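Local atomic coordinates of ribonucleoside-diphosphate reductase, alpha chain (Actinobacillus ureae ATCC 25976, PDB entry 6DQX), a protein that probably catalyses the reduction of ribonucleoside diphosphates to deoxyribonucleotides, as the catalytic subunit of a class Id ribonucleotide reductase. Residues A[240-254]-A[539-553]. Residues are numbered along the deposited sequence; the frame is centred on the assembly and turned at random.
Sequences KTETGIPYLFFKDNA and YLTAEELGLKSIYYQ
Lys240 reaches across to Tyr551 and shows how a buried ammonium group can be satisfied by three main-chain carbonyls. Its NZ gives a hydrogen bond of 2.8 Å to Tyr551 O, lying in that carbonyl's plane, and two more to Gly244 O and Pro246 O; a bend at the last torsion (chi4 54°) turns NZ toward all three. Gly244 O is shared, since Gln553 N also donates to it. The Gln553 amide is held from both ends: NE2 donates to Thr241 OG1 at 3.1 Å, while OE1 accepts a short 2.6 Å bond from Tyr539 OH at the edge of the phenol ring. Nearer the root of that ring, Leu248 CD1 lies over one face, closest to CD1 of Tyr539.

At the other end, Asn253 ND2 spends its hydrogens on two carbonyls, Leu547 O at 2.8 Å and Glu543 O at 3.0 Å. The latter also accepts from Gly546 N within the Schellman motif that ends helix 532-544, so this one carbonyl serves both the helix end and the Asn253 side chain. Glu543 lays CB over one face of the Phe250 ring, 3.9 Å from its centroid, and its OE1 bonds to His216 and to a water weakly linked to Asn253 OD1. Near the opposite end, Tyr247 directs its edge at the face of Tyr552, planes 70° apart, and a water joins Tyr247 OH to Tyr551 OH.

Reciprocal bonds between Leu248 and Ile550 make strands 247-249 and 549-554 antiparallel neighbours within the sheet of the reductase barrel domain. Strand 209-213 pairs in parallel with 247-249 on its other side, strand 524-525 flanks 549-554, and helices 502-513 and 216-223 pack against Ile550 and Glu543 respectively.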
loop_
_atom_site.group_PDB
_atom_site.type_symbol
_atom_site.label_atom_id
_atom_site.label_comp_id
_atom_site.label_asym_id
_atom_site.label_seq_id
_atom_site.Cartn_x
_atom_site.Cartn_y
_atom_site.Cartn_z
ATOM N N LYS A 240 27.011 6.953 -3.308
ATOM C CA LYS A 240 27.345 6.814 -1.890
ATOM C C LYS A 240 28.106 8.022 -1.330
ATOM O O LYS A 240 27.907 8.426 -0.175
ATOM C CB LYS A 240 28.138 5.526 -1.697
ATOM C CG LYS A 240 28.042 4.983 -0.292
ATOM C CD LYS A 240 28.422 3.508 -0.244
ATOM C CE LYS A 240 28.391 3.029 1.192
ATOM N NZ LYS A 240 27.109 3.303 1.867
ATOM N N THR A 241 28.974 8.611 -2.153
ATOM C CA THR A 241 29.631 9.863 -1.773
ATOM C C THR A 241 28.594 10.985 -1.644
ATOM O O THR A 241 28.569 11.703 -0.647
ATOM C CB THR A 241 30.765 10.210 -2.766
ATOM O OG1 THR A 241 31.726 9.150 -2.740
ATOM C CG2 THR A 241 31.458 11.517 -2.391
ATOM N N GLU A 242 27.712 11.086 -2.625
ATOM C CA GLU A 242 26.669 12.128 -2.649
ATOM C C GLU A 242 25.611 12.009 -1.559
ATOM O O GLU A 242 25.200 13.020 -1.004
ATOM C CB GLU A 242 26.003 12.163 -4.025
ATOM C CG GLU A 242 26.974 12.617 -5.109
ATOM C CD GLU A 242 26.441 12.500 -6.530
ATOM O OE1 GLU A 242 25.636 11.576 -6.832
ATOM O OE2 GLU A 242 26.874 13.337 -7.356
ATOM N N THR A 243 25.182 10.782 -1.240
ATOM C CA THR A 243 24.057 10.563 -0.306
ATOM C C THR A 243 24.359 9.792 0.991
ATOM O O THR A 243 23.568 9.834 1.938
ATOM C CB THR A 243 22.896 9.840 -1.028
ATOM O OG1 THR A 243 23.294 8.524 -1.438
ATOM C CG2 THR A 243 22.459 10.635 -2.260
ATOM N N GLY A 244 25.496 9.100 1.037
ATOM C CA GLY A 244 25.793 8.166 2.115
ATOM C C GLY A 244 25.385 6.740 1.778
ATOM O O GLY A 244 25.945 5.800 2.331
ATOM N N ILE A 245 24.432 6.582 0.855
ATOM C CA ILE A 245 23.854 5.295 0.509
ATOM C C ILE A 245 24.012 5.085 -1.005
ATOM O O ILE A 245 24.376 6.045 -1.724
ATOM C CB ILE A 245 22.390 5.221 1.012
ATOM C CG1 ILE A 245 21.452 6.104 0.159
ATOM C CG2 ILE A 245 22.320 5.578 2.485
ATOM C CD1 ILE A 245 20.019 5.639 0.199
ATOM N N PRO A 246 23.743 3.892 -1.540
ATOM C CA PRO A 246 23.150 2.726 -0.843
ATOM C C PRO A 246 24.031 2.092 0.224
ATOM O O PRO A 246 25.242 2.175 0.150
ATOM C CB PRO A 246 22.977 1.707 -1.975
ATOM C CG PRO A 246 24.001 2.083 -2.999
ATOM C CD PRO A 246 24.107 3.573 -2.929
ATOM N N TYR A 247 23.400 1.376 1.141
ATOM C CA TYR A 247 24.110 0.359 1.941
ATOM C C TYR A 247 24.682 -0.733 1.035
ATOM O O TYR A 247 24.176 -0.998 -0.063
ATOM C CB TYR A 247 23.152 -0.290 2.978
ATOM C CG TYR A 247 22.284 0.692 3.741
ATOM C CD1 TYR A 247 22.760 1.945 4.075
ATOM C CD2 TYR A 247 20.987 0.351 4.149
ATOM C CE1 TYR A 247 21.995 2.843 4.782
ATOM C CE2 TYR A 247 20.206 1.259 4.861
ATOM C CZ TYR A 247 20.719 2.502 5.160
ATOM O OH TYR A 247 19.981 3.449 5.866
ATOM N N LEU A 248 25.773 -1.358 1.474
ATOM C CA LEU A 248 26.338 -2.491 0.779
ATOM C C LEU A 248 26.083 -3.756 1.580
ATOM O O LEU A 248 26.315 -3.781 2.783
ATOM C CB LEU A 248 27.826 -2.284 0.583
ATOM C CG LEU A 248 28.140 -1.082 -0.323
ATOM C CD1 LEU A 248 29.627 -0.786 -0.278
ATOM C CD2 LEU A 248 27.685 -1.365 -1.746
ATOM N N PHE A 249 25.596 -4.788 0.898
ATOM C CA PHE A 249 25.382 -6.111 1.505
ATOM C C PHE A 249 26.224 -7.077 0.701
ATOM O O PHE A 249 25.938 -7.372 -0.475
ATOM C CB PHE A 249 23.894 -6.449 1.516
ATOM C CG PHE A 249 23.575 -7.827 2.019
ATOM C CD1 PHE A 249 23.702 -8.143 3.360
ATOM C CD2 PHE A 249 23.127 -8.805 1.155
ATOM C CE1 PHE A 249 23.389 -9.422 3.819
ATOM C CE2 PHE A 249 22.816 -10.079 1.605
ATOM C CZ PHE A 249 22.962 -10.387 2.938
ATOM N N PHE A 250 27.331 -7.525 1.297
ATOM C CA PHE A 250 28.202 -8.508 0.642
ATOM C C PHE A 250 27.662 -9.902 0.863
ATOM O O PHE A 250 28.012 -10.596 1.803
ATOM C CB PHE A 250 29.641 -8.351 1.138
ATOM C CG PHE A 250 30.237 -7.035 0.778
ATOM C CD1 PHE A 250 30.332 -6.668 -0.561
ATOM C CD2 PHE A 250 30.673 -6.146 1.750
ATOM C CE1 PHE A 250 30.875 -5.439 -0.912
ATOM C CE2 PHE A 250 31.213 -4.913 1.395
ATOM C CZ PHE A 250 31.315 -4.576 0.066
ATOM N N LYS A 251 26.796 -10.310 -0.062
ATOM C CA LYS A 251 25.916 -11.444 0.163
ATOM C C LYS A 251 26.656 -12.759 0.288
ATOM O O LYS A 251 26.213 -13.673 0.997
ATOM C CB LYS A 251 24.833 -11.507 -0.934
ATOM C CG LYS A 251 25.353 -11.587 -2.368
ATOM C CD LYS A 251 24.175 -11.608 -3.342
ATOM C CE LYS A 251 24.596 -11.259 -4.753
ATOM N NZ LYS A 251 23.468 -11.469 -5.718
ATOM N N ASP A 252 27.787 -12.891 -0.390
ATOM C CA ASP A 252 28.532 -14.131 -0.300
ATOM C C ASP A 252 29.291 -14.240 1.045
ATOM O O ASP A 252 29.345 -15.331 1.625
ATOM C CB ASP A 252 29.414 -14.316 -1.536
ATOM C CG ASP A 252 28.578 -14.548 -2.811
ATOM O OD1 ASP A 252 27.551 -15.285 -2.774
ATOM O OD2 ASP A 252 28.951 -13.983 -3.857
ATOM N N ASN A 253 29.761 -13.111 1.577
ATOM C CA ASN A 253 30.327 -13.078 2.932
ATOM C C ASN A 253 29.245 -13.361 3.985
ATOM O O ASN A 253 29.477 -14.149 4.921
ATOM C CB ASN A 253 31.028 -11.758 3.227
ATOM C CG ASN A 253 32.266 -11.534 2.363
ATOM O OD1 ASN A 253 32.808 -12.472 1.762
ATOM N ND2 ASN A 253 32.691 -10.268 2.252
ATOM N N ALA A 254 28.056 -12.752 3.807
ATOM C CA ALA A 254 26.951 -12.991 4.731
ATOM C C ALA A 254 26.576 -14.469 4.760
ATOM O O ALA A 254 26.400 -15.049 5.830
ATOM C CB ALA A 254 25.752 -12.143 4.350
ATOM N N TYR A 539 36.342 -0.131 -0.187
ATOM C CA TYR A 539 35.206 -1.056 -0.276
ATOM C C TYR A 539 35.578 -2.453 -0.787
ATOM O O TYR A 539 35.077 -3.472 -0.290
ATOM C CB TYR A 539 34.048 -0.449 -1.106
ATOM C CG TYR A 539 33.394 0.757 -0.456
ATOM C CD1 TYR A 539 32.879 0.688 0.820
ATOM C CD2 TYR A 539 33.305 1.976 -1.120
ATOM C CE1 TYR A 539 32.285 1.781 1.414
ATOM C CE2 TYR A 539 32.709 3.084 -0.530
ATOM C CZ TYR A 539 32.206 2.977 0.750
ATOM O OH TYR A 539 31.605 4.025 1.366
ATOM N N LEU A 540 36.481 -2.519 -1.753
ATOM C CA LEU A 540 36.957 -3.805 -2.237
ATOM C C LEU A 540 37.706 -4.571 -1.128
ATOM O O LEU A 540 37.545 -5.794 -0.978
ATOM C CB LEU A 540 37.845 -3.626 -3.457
ATOM C CG LEU A 540 37.146 -3.084 -4.715
ATOM C CD1 LEU A 540 38.179 -2.817 -5.807
ATOM C CD2 LEU A 540 36.071 -4.034 -5.191
ATOM N N THR A 541 38.503 -3.850 -0.363
ATOM C CA THR A 541 39.181 -4.439 0.802
ATOM C C THR A 541 38.168 -4.952 1.827
ATOM O O THR A 541 38.340 -6.062 2.349
ATOM C CB THR A 541 40.137 -3.438 1.423
ATOM O OG1 THR A 541 41.178 -3.172 0.470
ATOM C CG2 THR A 541 40.746 -3.965 2.720
ATOM N N ALA A 542 37.097 -4.184 2.049
ATOM C CA ALA A 542 36.021 -4.604 2.953
ATOM C C ALA A 542 35.473 -5.963 2.570
ATOM O O ALA A 542 35.381 -6.864 3.420
ATOM C CB ALA A 542 34.905 -3.571 3.005
ATOM N N GLU A 543 35.127 -6.131 1.287
ATOM C CA GLU A 543 34.649 -7.417 0.800
ATOM C C GLU A 543 35.720 -8.498 0.910
ATOM O O GLU A 543 35.423 -9.626 1.314
ATOM C CB GLU A 543 34.163 -7.350 -0.661
ATOM C CG GLU A 543 33.560 -8.679 -1.144
ATOM C CD GLU A 543 34.521 -9.604 -1.884
ATOM O OE1 GLU A 543 34.150 -10.775 -2.121
ATOM O OE2 GLU A 543 35.646 -9.190 -2.229
ATOM N N GLU A 544 36.943 -8.175 0.511
ATOM C CA GLU A 544 38.042 -9.161 0.573
ATOM C C GLU A 544 38.297 -9.674 1.992
ATOM O O GLU A 544 38.564 -10.848 2.187
ATOM C CB GLU A 544 39.355 -8.595 0.015
ATOM C CG GLU A 544 39.433 -8.619 -1.495
ATOM C CD GLU A 544 40.573 -7.769 -2.030
ATOM O OE1 GLU A 544 41.650 -7.760 -1.382
ATOM O OE2 GLU A 544 40.379 -7.105 -3.089
ATOM N N LEU A 545 38.189 -8.787 2.965
ATOM C CA LEU A 545 38.417 -9.154 4.369
ATOM C C LEU A 545 37.248 -9.874 5.050
ATOM O O LEU A 545 37.387 -10.307 6.172
ATOM C CB LEU A 545 38.847 -7.935 5.159
ATOM C CG LEU A 545 40.223 -7.367 4.792
ATOM C CD1 LEU A 545 40.575 -6.188 5.668
ATOM C CD2 LEU A 545 41.312 -8.443 4.886
ATOM N N GLY A 546 36.103 -10.002 4.369
ATOM C CA GLY A 546 34.972 -10.783 4.852
ATOM C C GLY A 546 33.850 -9.998 5.510
ATOM O O GLY A 546 32.975 -10.619 6.111
ATOM N N LEU A 547 33.869 -8.658 5.431
ATOM C CA LEU A 547 32.777 -7.839 5.994
ATOM C C LEU A 547 31.489 -8.206 5.274
ATOM O O LEU A 547 31.498 -8.471 4.061
ATOM C CB LEU A 547 33.009 -6.330 5.863
ATOM C CG LEU A 547 33.730 -5.672 7.030
ATOM C CD1 LEU A 547 35.107 -6.258 7.141
ATOM C CD2 LEU A 547 33.790 -4.163 6.896
ATOM N N LYS A 548 30.413 -8.297 6.040
ATOM C CA LYS A 548 29.116 -8.707 5.458
ATOM C C LYS A 548 28.313 -7.497 4.968
ATOM O O LYS A 548 27.385 -7.657 4.140
ATOM C CB LYS A 548 28.309 -9.513 6.466
ATOM C CG LYS A 548 29.041 -10.723 7.006
ATOM C CD LYS A 548 28.293 -11.326 8.180
ATOM C CE LYS A 548 28.902 -12.622 8.604
ATOM N NZ LYS A 548 28.237 -13.264 9.771
ATOM N N SER A 549 28.657 -6.304 5.451
ATOM C CA SER A 549 27.950 -5.083 5.059
ATOM C C SER A 549 28.762 -3.832 5.319
ATOM O O SER A 549 29.758 -3.859 6.059
ATOM C CB SER A 549 26.599 -4.967 5.788
ATOM O OG SER A 549 26.779 -4.898 7.198
ATOM N N ILE A 550 28.354 -2.751 4.676
ATOM C CA ILE A 550 28.771 -1.398 5.009
ATOM C C ILE A 550 27.484 -0.574 5.112
ATOM O O ILE A 550 26.564 -0.759 4.309
ATOM C CB ILE A 550 29.705 -0.769 3.944
ATOM C CG1 ILE A 550 31.074 -1.463 3.909
ATOM C CG2 ILE A 550 29.884 0.719 4.195
ATOM C CD1 ILE A 550 31.942 -1.208 5.117
ATOM N N TYR A 551 27.445 0.336 6.079
ATOM C CA TYR A 551 26.282 1.176 6.359
ATOM C C TYR A 551 26.427 2.531 5.627
ATOM O O TYR A 551 26.385 2.514 4.412
ATOM C CB TYR A 551 26.116 1.283 7.870
ATOM C CG TYR A 551 24.799 1.795 8.426
ATOM C CD1 TYR A 551 23.607 1.734 7.703
ATOM C CD2 TYR A 551 24.752 2.313 9.714
ATOM C CE1 TYR A 551 22.415 2.192 8.265
ATOM C CE2 TYR A 551 23.584 2.745 10.279
ATOM C CZ TYR A 551 22.425 2.694 9.545
ATOM O OH TYR A 551 21.280 3.143 10.127
ATOM N N TYR A 552 26.557 3.659 6.323
ATOM C CA TYR A 552 26.673 4.997 5.699
ATOM C C TYR A 552 28.109 5.403 5.405
ATOM O O TYR A 552 29.015 5.104 6.179
ATOM C CB TYR A 552 26.139 6.097 6.640
ATOM C CG TYR A 552 24.667 6.304 6.612
ATOM C CD1 TYR A 552 24.089 7.218 5.712
ATOM C CD2 TYR A 552 23.824 5.611 7.504
ATOM C CE1 TYR A 552 22.711 7.424 5.695
ATOM C CE2 TYR A 552 22.438 5.798 7.488
ATOM C CZ TYR A 552 21.884 6.697 6.583
ATOM O OH TYR A 552 20.514 6.882 6.569
ATOM N N GLN A 553 28.300 6.152 4.320
ATOM C CA GLN A 553 29.551 6.848 4.092
ATOM C C GLN A 553 29.255 8.283 4.430
ATOM O O GLN A 553 28.488 8.941 3.710
ATOM C CB GLN A 553 29.998 6.699 2.647
ATOM C CG GLN A 553 31.335 7.351 2.324
ATOM C CD GLN A 553 31.627 7.361 0.847
ATOM O OE1 GLN A 553 31.576 6.319 0.174
ATOM N NE2 GLN A 553 31.979 8.537 0.327
HETATM O O HOH W 1 19.081 3.274 8.399
HETATM O O HOH W 2 31.953 -11.870 -1.095
HETATM O O HOH W 3 26.078 -14.211 8.419
#